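Local atomic coordinates of ribonucleoside-diphosphate reductase, alpha chain (Actinobacillus ureae ATCC 25976, PDB entry 6DQX), a protein that probably reduces ribonucleoside diphosphates to 2'-deoxyribonucleoside diphosphates, as the catalytic subunit of a class Id ribonucleotide reductase. Residues S161-D165 against P204-M208; M320-I324 against A340-L346; V350-S355 against S428-F434. One frame throughout, in Å; residues are numbered along the deposited sequence.

Interaction 1: S161-D165 against P204-M208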
loop_
_atom_site.group_PDB
_atom_site.type_symbol
_atom_site.label_atom_id
_atom_site.label_comp_id
_atom_site.label_asym_id
_atom_site.label_seq_id
_atom_site.Cartn_x
_atom_site.Cartn_y
_atom_site.Cartn_z
ATOM N N SER A 161 -9.974 2.007 -0.379
ATOM C CA SER A 161 -10.124 0.587 -0.771
ATOM C C SER A 161 -9.213 0.209 -1.941
ATOM O O SER A 161 -8.763 -0.917 -2.016
ATOM C CB SER A 161 -11.587 0.237 -1.088
ATOM O OG SER A 161 -11.967 0.585 -2.416
ATOM N N LYS A 162 -8.863 1.187 -2.803
ATOM C CA LYS A 162 -7.938 0.958 -3.918
ATOM C C LYS A 162 -6.578 0.493 -3.445
ATOM O O LYS A 162 -5.936 -0.325 -4.080
ATOM C CB LYS A 162 -7.804 2.217 -4.815
ATOM C CG LYS A 162 -9.116 2.618 -5.451
ATOM C CD LYS A 162 -8.956 3.579 -6.625
ATOM C CE LYS A 162 -8.565 4.955 -6.171
ATOM N NZ LYS A 162 -8.529 5.923 -7.305
ATOM N N LEU A 163 -6.154 0.962 -2.282
ATOM C CA LEU A 163 -4.894 0.553 -1.715
ATOM C C LEU A 163 -4.876 -0.934 -1.363
ATOM O O LEU A 163 -3.921 -1.654 -1.625
ATOM C CB LEU A 163 -4.652 1.400 -0.474
ATOM C CG LEU A 163 -3.332 1.425 0.247
ATOM C CD1 LEU A 163 -2.146 1.449 -0.706
ATOM C CD2 LEU A 163 -3.354 2.649 1.161
ATOM N N PHE A 164 -5.975 -1.413 -0.791
ATOM C CA PHE A 164 -6.027 -2.813 -0.365
ATOM C C PHE A 164 -6.175 -3.755 -1.547
ATOM O O PHE A 164 -5.569 -4.822 -1.572
ATOM C CB PHE A 164 -7.128 -2.969 0.678
ATOM C CG PHE A 164 -6.825 -2.215 1.933
ATOM C CD1 PHE A 164 -6.005 -2.790 2.899
ATOM C CD2 PHE A 164 -7.259 -0.909 2.112
ATOM C CE1 PHE A 164 -5.665 -2.083 4.045
ATOM C CE2 PHE A 164 -6.921 -0.192 3.253
ATOM C CZ PHE A 164 -6.121 -0.786 4.228
ATOM N N ASP A 165 -6.961 -3.338 -2.530
ATOM C CA ASP A 165 -7.094 -4.067 -3.784
ATOM C C ASP A 165 -5.731 -4.235 -4.478
ATOM O O ASP A 165 -5.399 -5.313 -4.967
ATOM C CB ASP A 165 -8.103 -3.343 -4.675
ATOM C CG ASP A 165 -8.468 -4.136 -5.914
ATOM O OD1 ASP A 165 -9.370 -5.015 -5.870
ATOM O OD2 ASP A 165 -7.851 -3.860 -6.942
ATOM N N PRO A 204 -12.331 0.626 -10.559
ATOM C CA PRO A 204 -11.000 0.361 -10.044
ATOM C C PRO A 204 -10.869 -0.936 -9.246
ATOM O O PRO A 204 -9.799 -1.502 -9.232
ATOM C CB PRO A 204 -10.719 1.555 -9.136
ATOM C CG PRO A 204 -11.591 2.634 -9.637
ATOM C CD PRO A 204 -12.793 1.988 -10.245
ATOM N N ILE A 205 -11.944 -1.387 -8.602
ATOM C CA ILE A 205 -11.888 -2.534 -7.685
ATOM C C ILE A 205 -12.449 -3.800 -8.340
ATOM O O ILE A 205 -13.652 -3.904 -8.539
ATOM C CB ILE A 205 -12.709 -2.258 -6.413
ATOM C CG1 ILE A 205 -12.296 -0.932 -5.758
ATOM C CG2 ILE A 205 -12.587 -3.432 -5.438
ATOM C CD1 ILE A 205 -10.844 -0.824 -5.398
ATOM N N GLN A 206 -11.566 -4.739 -8.650
ATOM C CA GLN A 206 -11.906 -6.022 -9.292
ATOM C C GLN A 206 -11.499 -7.259 -8.477
ATOM O O GLN A 206 -12.024 -8.325 -8.740
ATOM C CB GLN A 206 -11.234 -6.113 -10.662
ATOM C CG GLN A 206 -11.677 -5.067 -11.679
ATOM C CD GLN A 206 -13.146 -5.155 -12.021
ATOM O OE1 GLN A 206 -13.730 -6.238 -12.055
ATOM N NE2 GLN A 206 -13.763 -4.006 -12.246
ATOM N N LEU A 207 -10.580 -7.134 -7.509
ATOM C CA LEU A 207 -9.983 -8.316 -6.858
ATOM C C LEU A 207 -10.555 -8.554 -5.468
ATOM O O LEU A 207 -10.852 -9.690 -5.114
ATOM C CB LEU A 207 -8.454 -8.202 -6.775
ATOM C CG LEU A 207 -7.710 -7.919 -8.097
ATOM C CD1 LEU A 207 -6.211 -8.167 -7.945
ATOM C CD2 LEU A 207 -8.252 -8.735 -9.261
ATOM N N MET A 208 -10.675 -7.494 -4.677
ATOM C CA MET A 208 -11.152 -7.627 -3.311
ATOM C C MET A 208 -12.655 -7.837 -3.306
ATOM O O MET A 208 -13.383 -7.411 -4.233
ATOM C CB MET A 208 -10.758 -6.438 -2.442
ATOM C CG MET A 208 -11.374 -5.113 -2.802
ATOM S SD MET A 208 -10.983 -3.853 -1.583
ATOM C CE MET A 208 -12.420 -3.900 -0.535
#
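D165 reaches out from helix 156-170 into the bend of the 204-208 loop, and its OD1 takes two consecutive backbone N-H groups. With CG anti to the backbone N (chi1 -171°), the carboxylate is carried out to the loop amides. L207 N comes to the syn lone pair of D165 OD1 at 2.9 Å, while M208 N approaches almost head-on to the same oxygen at 3.0 Å, with an N-H...O angle of 162°. I205 runs alongside D165 in the opposite direction, so that its CG2 passes OD1 while CD1 lies 3.8 Å from D165 CB. The same methyl, I205 CD1, also reaches the helix backbone, 3.7 Å from K162 CA and close to S161 OG, a hydroxyl already bonded to F158 O. Beyond I205, the aliphatic part of K162 lies against the proline ring, with CD 3.7 Å from P204 CB; the amine continues to a long, weak ion pair with D169 of the second subunit. CG of M208 stands between its backbone N and carbonyl carbon (chi1 66°), and the extended next bond carries SD to 3.7 Å from S161 O. The contact thus ties the loop entering strand 209-213 to the helix. A single oxygen gripping two neighbouring amides fixes the turn of the loop at L207-M208, and those two donors would probably stabilise the ionised carboxylate among apolar neighbours.

Interaction 2: M320-I324 against A340-L346; sequences MSEFI and ATRHRAL. With EDO (1,2-ethanediol), chain F.
The methyl of A340 is wedged among three side chains of helix 308-327, and this is the tight part of the contact. M320 SD lies 3.6 Å from A340 CB, F323 CD2 meets the same CB at 3.5 Å, and so does I324 CG1, again at 3.5 Å. The phenyl ring takes the methyl at its edge, near the ring plane. In M320, CG anti to the backbone N (chi1 -164°) and a bend at the next bond bring SD to A340; a further turn at the last bond sends CE to the neighbourhood of A345 O. Both F323 and A340 also touch V289 of strand 288-296. Helices 308-327 and 334-343 run antiparallel here, both within the connection between the parallel strands 288-296 and 347-351 of the reductase barrel. R344, with positive phi, ends the second helix and starts the turn into strand 347-351. Its side chain marks the polar side of the contact. R344 NH2 donates to S321 OG at 2.6 Å, with the hydroxyl tilted 17° from the guanidinium plane, and NE is held by a salt bridge to D317. I324 CD1 comes within 3.4 Å of R344 NH1, the two side chains crossing at about a right angle. A molecule of 1,2-ethanediol, probably from the crystallisation liquor, occupies the looser margin: its O1 is hydrogen-bonded to S321 OG at 2.9 Å, and D317 and R407 hold it as well.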
loop_
_atom_site.group_PDB
_atom_site.type_symbol
_atom_site.label_atom_id
_atom_site.label_comp_id
_atom_site.label_asym_id
_atom_site.label_seq_id
_atom_site.Cartn_x
_atom_site.Cartn_y
_atom_site.Cartn_z
ATOM N N MET A 320 -3.812 -21.627 18.975
ATOM C CA MET A 320 -3.735 -20.212 19.318
ATOM C C MET A 320 -2.467 -19.876 20.117
ATOM O O MET A 320 -1.855 -18.832 19.887
ATOM C CB MET A 320 -4.984 -19.770 20.110
ATOM C CG MET A 320 -5.202 -18.259 20.189
ATOM S SD MET A 320 -5.321 -17.344 18.626
ATOM C CE MET A 320 -6.036 -18.581 17.523
ATOM N N SER A 321 -2.066 -20.748 21.033
ATOM C CA SER A 321 -0.779 -20.554 21.726
ATOM C C SER A 321 0.393 -20.459 20.728
ATOM O O SER A 321 1.262 -19.592 20.879
ATOM C CB SER A 321 -0.542 -21.645 22.770
ATOM O OG SER A 321 -1.524 -21.573 23.778
ATOM N N GLU A 322 0.373 -21.281 19.675
ATOM C CA GLU A 322 1.377 -21.163 18.609
ATOM C C GLU A 322 1.325 -19.824 17.880
ATOM O O GLU A 322 2.384 -19.194 17.646
ATOM C CB GLU A 322 1.281 -22.295 17.579
ATOM C CG GLU A 322 2.314 -22.139 16.474
ATOM C CD GLU A 322 2.361 -23.293 15.528
ATOM O OE1 GLU A 322 2.987 -24.298 15.892
ATOM O OE2 GLU A 322 1.786 -23.179 14.424
ATOM N N PHE A 323 0.123 -19.395 17.478
ATOM C CA PHE A 323 0.005 -18.096 16.851
ATOM C C PHE A 323 0.591 -17.018 17.766
ATOM O O PHE A 323 1.341 -16.148 17.295
ATOM C CB PHE A 323 -1.428 -17.729 16.437
ATOM C CG PHE A 323 -1.568 -16.294 16.060
ATOM C CD1 PHE A 323 -1.198 -15.860 14.781
ATOM C CD2 PHE A 323 -1.969 -15.349 16.992
ATOM C CE1 PHE A 323 -1.260 -14.517 14.453
ATOM C CE2 PHE A 323 -2.033 -13.999 16.663
ATOM C CZ PHE A 323 -1.685 -13.585 15.392
ATOM N N ILE A 324 0.236 -17.050 19.045
ATOM C CA ILE A 324 0.730 -16.044 19.992
ATOM C C ILE A 324 2.262 -16.074 19.999
ATOM O O ILE A 324 2.879 -15.011 19.874
ATOM C CB ILE A 324 0.099 -16.225 21.394
ATOM C CG1 ILE A 324 -1.390 -15.836 21.350
ATOM C CG2 ILE A 324 0.818 -15.407 22.486
ATOM C CD1 ILE A 324 -2.222 -16.491 22.429
ATOM N N ALA A 340 -5.110 -12.018 20.176
ATOM C CA ALA A 340 -4.987 -13.430 20.495
ATOM C C ALA A 340 -4.627 -13.644 21.970
ATOM O O ALA A 340 -5.263 -14.451 22.635
ATOM C CB ALA A 340 -3.966 -14.119 19.635
ATOM N N THR A 341 -3.646 -12.899 22.453
ATOM C CA THR A 341 -3.235 -12.966 23.876
ATOM C C THR A 341 -4.410 -12.721 24.848
ATOM O O THR A 341 -4.571 -13.439 25.842
ATOM C CB THR A 341 -2.112 -11.966 24.169
ATOM O OG1 THR A 341 -1.009 -12.299 23.319
ATOM C CG2 THR A 341 -1.683 -12.049 25.672
ATOM N N ARG A 342 -5.218 -11.702 24.576
ATOM C CA ARG A 342 -6.250 -11.307 25.506
ATOM C C ARG A 342 -7.572 -12.061 25.386
ATOM O O ARG A 342 -8.297 -12.173 26.375
ATOM C CB ARG A 342 -6.478 -9.814 25.406
ATOM C CG ARG A 342 -5.206 -9.036 25.670
ATOM C CD ARG A 342 -5.389 -7.577 25.368
ATOM N NE ARG A 342 -6.138 -6.854 26.377
ATOM C CZ ARG A 342 -7.275 -6.175 26.202
ATOM N NH1 ARG A 342 -7.910 -6.091 25.042
ATOM N NH2 ARG A 342 -7.777 -5.534 27.238
ATOM N N HIS A 343 -7.891 -12.544 24.176
ATOM C CA HIS A 343 -9.191 -13.157 23.859
ATOM C C HIS A 343 -9.142 -14.673 23.728
ATOM O O HIS A 343 -10.073 -15.354 24.147
ATOM C CB HIS A 343 -9.725 -12.613 22.515
ATOM C CG HIS A 343 -10.163 -11.184 22.569
ATOM N ND1 HIS A 343 -9.292 -10.110 22.578
ATOM C CD2 HIS A 343 -11.400 -10.662 22.585
ATOM C CE1 HIS A 343 -9.997 -8.986 22.621
ATOM N NE2 HIS A 343 -11.280 -9.298 22.631
ATOM N N ARG A 344 -8.100 -15.186 23.081
ATOM C CA ARG A 344 -7.992 -16.593 22.726
ATOM C C ARG A 344 -9.250 -17.119 22.006
ATOM O O ARG A 344 -9.739 -18.215 22.292
ATOM C CB ARG A 344 -7.675 -17.426 23.977
ATOM C CG ARG A 344 -6.428 -16.986 24.727
ATOM C CD ARG A 344 -6.015 -18.010 25.790
ATOM N NE ARG A 344 -5.485 -19.191 25.119
ATOM C CZ ARG A 344 -4.222 -19.358 24.713
ATOM N NH1 ARG A 344 -3.278 -18.465 24.979
ATOM N NH2 ARG A 344 -3.883 -20.455 24.056
ATOM N N ALA A 345 -9.801 -16.325 21.085
ATOM C CA ALA A 345 -11.015 -16.747 20.375
ATOM C C ALA A 345 -10.771 -17.974 19.500
ATOM O O ALA A 345 -9.750 -18.048 18.811
ATOM C CB ALA A 345 -11.565 -15.608 19.532
ATOM N N LEU A 346 -11.678 -18.960 19.579
ATOM C CA LEU A 346 -11.655 -20.137 18.722
ATOM C C LEU A 346 -12.923 -20.230 17.841
ATOM O O LEU A 346 -13.997 -19.667 18.160
ATOM C CB LEU A 346 -11.550 -21.429 19.546
ATOM C CG LEU A 346 -10.488 -21.449 20.676
ATOM C CD1 LEU A 346 -10.570 -22.765 21.432
ATOM C CD2 LEU A 346 -9.098 -21.206 20.097
HETATM C C1 EDO F . -1.198 -24.620 26.099
HETATM O O1 EDO F . -0.636 -24.109 24.882
HETATM C C2 EDO F . -2.714 -24.518 26.110
HETATM O O2 EDO F . -3.146 -23.234 25.675
#

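Interaction 3: V350-S355 against S428-F434; sequences VLGWHS and SPSVEPF
The imidazole of H354 meets F434 twice: the ring pair is oblique, with centroids 5.6 Å apart and planes at 42°, and F434 N donates to H354 ND1 at 3.0 Å, practically in the imidazole plane. ND1 therefore serves as the acceptor, and the bond fixes how the ring is turned. Within its own loop the F434 ring has S428 CB over the centre of one face, 3.6 Å above the plane. The indole of W353 is approached at its edge, where V431 O lies 3.4 Å from W353 CD1. F364 meets both rings of the helix start, H354 edge-to-face and W353 as well.

Behind the rings, two serines clasp each other reciprocally. S355 N donates to S428 OG at 3.0 Å and a nearly straight 166°, while S428 N donates to S355 OG, also at 3.0 Å. The hydroxyl of S428, placed between its backbone N and carbonyl carbon (chi1 58°), thereby engages the amide three residues after the N-cap G352, in the first turn of helix 353-359. G352 N in turn bonds to S428 O at 3.0 Å, and W353 N makes a weak bond to S430 O. A water extends this network: it accepts from H354 N, bonds to S428 OG and lies within hydrogen-bonding reach of S430 O and E432 O, both in the type II' turn P429-E432.

The clasp lies where strand 347-351 passes into helix 353-359. V350 CG2 packs at 3.9 Å on V431 CG1; the V350 side chain also touches F377 and L380 of helix 367-395. L351 pairs by its backbone with M295 in the neighbouring strand 288-296, and the indole of W353 reaches helix 502-513, where Q508 takes its NE1 and R512 makes a cation-pi contact.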
loop_
_atom_site.group_PDB
_atom_site.type_symbol
_atom_site.label_atom_id
_atom_site.label_comp_id
_atom_site.label_asym_id
_atom_site.label_seq_id
_atom_site.Cartn_x
_atom_site.Cartn_y
_atom_site.Cartn_z
ATOM N N VAL A 350 -18.120 -27.364 11.668
ATOM C CA VAL A 350 -18.645 -28.665 11.282
ATOM C C VAL A 350 -18.588 -28.858 9.790
ATOM O O VAL A 350 -18.459 -27.887 9.039
ATOM C CB VAL A 350 -20.157 -28.842 11.685
ATOM C CG1 VAL A 350 -20.301 -28.653 13.192
ATOM C CG2 VAL A 350 -21.064 -27.880 10.928
ATOM N N LEU A 351 -18.630 -30.115 9.381
ATOM C CA LEU A 351 -18.953 -30.474 7.991
ATOM C C LEU A 351 -19.742 -31.773 7.982
ATOM O O LEU A 351 -19.935 -32.393 9.026
ATOM C CB LEU A 351 -17.679 -30.569 7.139
ATOM C CG LEU A 351 -16.479 -31.308 7.715
ATOM C CD1 LEU A 351 -16.619 -32.804 7.624
ATOM C CD2 LEU A 351 -15.199 -30.862 6.989
ATOM N N GLY A 352 -20.282 -32.128 6.822
ATOM C CA GLY A 352 -20.990 -33.385 6.676
ATOM C C GLY A 352 -22.406 -33.372 7.208
ATOM O O GLY A 352 -22.945 -34.439 7.494
ATOM N N TRP A 353 -23.013 -32.193 7.376
ATOM C CA TRP A 353 -24.425 -32.113 7.809
ATOM C C TRP A 353 -25.366 -32.858 6.854
ATOM O O TRP A 353 -26.145 -33.721 7.278
ATOM C CB TRP A 353 -24.844 -30.648 7.887
ATOM C CG TRP A 353 -26.301 -30.324 8.140
ATOM C CD1 TRP A 353 -27.057 -29.416 7.444
ATOM C CD2 TRP A 353 -27.166 -30.862 9.158
ATOM N NE1 TRP A 353 -28.337 -29.349 7.967
ATOM C CE2 TRP A 353 -28.423 -30.219 9.025
ATOM C CE3 TRP A 353 -26.993 -31.798 10.181
ATOM C CZ2 TRP A 353 -29.526 -30.520 9.864
ATOM C CZ3 TRP A 353 -28.114 -32.108 11.006
ATOM C CH2 TRP A 353 -29.339 -31.454 10.841
ATOM N N HIS A 354 -25.299 -32.533 5.561
ATOM C CA HIS A 354 -26.181 -33.194 4.605
ATOM C C HIS A 354 -25.864 -34.693 4.520
ATOM O O HIS A 354 -26.787 -35.532 4.470
ATOM C CB HIS A 354 -26.109 -32.535 3.239
ATOM C CG HIS A 354 -27.270 -32.842 2.362
ATOM N ND1 HIS A 354 -27.299 -32.499 1.027
ATOM C CD2 HIS A 354 -28.466 -33.438 2.623
ATOM C CE1 HIS A 354 -28.455 -32.866 0.505
ATOM N NE2 HIS A 354 -29.179 -33.443 1.450
ATOM N N SER A 355 -24.569 -35.026 4.576
ATOM C CA SER A 355 -24.153 -36.416 4.678
ATOM C C SER A 355 -24.807 -37.164 5.839
ATOM O O SER A 355 -25.300 -38.282 5.649
ATOM C CB SER A 355 -22.629 -36.561 4.748
ATOM O OG SER A 355 -22.042 -36.124 3.526
ATOM N N SER A 428 -20.323 -33.789 2.641
ATOM C CA SER A 428 -20.975 -32.569 2.255
ATOM C C SER A 428 -20.261 -31.377 2.918
ATOM O O SER A 428 -19.685 -31.487 3.996
ATOM C CB SER A 428 -22.475 -32.599 2.623
ATOM O OG SER A 428 -22.623 -32.810 4.012
ATOM N N PRO A 429 -20.282 -30.232 2.255
ATOM C CA PRO A 429 -19.608 -29.048 2.816
ATOM C C PRO A 429 -20.373 -28.356 3.936
ATOM O O PRO A 429 -21.560 -28.146 3.807
ATOM C CB PRO A 429 -19.470 -28.135 1.606
ATOM C CG PRO A 429 -20.544 -28.536 0.685
ATOM C CD PRO A 429 -20.956 -29.935 0.974
ATOM N N SER A 430 -19.686 -28.060 5.049
ATOM C CA SER A 430 -20.267 -27.364 6.208
ATOM C C SER A 430 -21.705 -27.799 6.463
ATOM O O SER A 430 -21.945 -28.994 6.680
ATOM C CB SER A 430 -20.084 -25.815 6.172
ATOM O OG SER A 430 -20.903 -25.201 5.206
ATOM N N VAL A 431 -22.637 -26.853 6.456
ATOM C CA VAL A 431 -24.071 -27.139 6.645
ATOM C C VAL A 431 -24.825 -27.030 5.322
ATOM O O VAL A 431 -26.030 -26.977 5.293
ATOM C CB VAL A 431 -24.705 -26.185 7.689
ATOM C CG1 VAL A 431 -24.162 -26.501 9.074
ATOM C CG2 VAL A 431 -24.454 -24.702 7.368
ATOM N N GLU A 432 -24.096 -26.974 4.224
ATOM C CA GLU A 432 -24.685 -26.718 2.919
ATOM C C GLU A 432 -25.181 -28.042 2.315
ATOM O O GLU A 432 -24.562 -29.085 2.513
ATOM C CB GLU A 432 -23.578 -26.093 2.052
ATOM C CG GLU A 432 -23.990 -25.152 0.958
ATOM C CD GLU A 432 -22.786 -24.448 0.343
ATOM O OE1 GLU A 432 -22.262 -24.980 -0.630
ATOM O OE2 GLU A 432 -22.353 -23.382 0.849
ATOM N N PRO A 433 -26.281 -28.008 1.533
ATOM C CA PRO A 433 -26.607 -29.213 0.785
ATOM C C PRO A 433 -25.536 -29.525 -0.254
ATOM O O PRO A 433 -24.884 -28.611 -0.777
ATOM C CB PRO A 433 -27.929 -28.849 0.076
ATOM C CG PRO A 433 -28.486 -27.686 0.838
ATOM C CD PRO A 433 -27.272 -26.940 1.320
ATOM N N PHE A 434 -25.346 -30.804 -0.537
ATOM C CA PHE A 434 -24.643 -31.240 -1.729
ATOM C C PHE A 434 -25.146 -30.512 -2.953
ATOM O O PHE A 434 -26.351 -30.361 -3.139
ATOM C CB PHE A 434 -24.822 -32.735 -1.971
ATOM C CG PHE A 434 -23.922 -33.616 -1.159
ATOM C CD1 PHE A 434 -22.535 -33.539 -1.279
ATOM C CD2 PHE A 434 -24.459 -34.601 -0.334
ATOM C CE1 PHE A 434 -21.711 -34.389 -0.563
ATOM C CE2 PHE A 434 -23.630 -35.461 0.387
ATOM C CZ PHE A 434 -22.253 -35.362 0.262
HETATM O O HOH W 1 -23.487 -30.300 4.651
#

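In the fold
Strand 347-351 connects two of the three contacts: interaction 2 leads into it and interaction 3 grips its far end, with centres 28 Å apart on opposite sides of the chain's centre. Both are buried, yet they differ. Interaction 2 joins two helices chiefly by apolar packing with one polar margin, whereas interaction 3, the more central, binds a loop to a helix start through many backbone and hydroxyl bonds and a bridging water. Interaction 1 is only partly buried and lies farther out, beside the second subunit; there one carboxylate does the polar work. Its centre is about 30 Å from interaction 2 and 32 Å from interaction 3, with no touch between them.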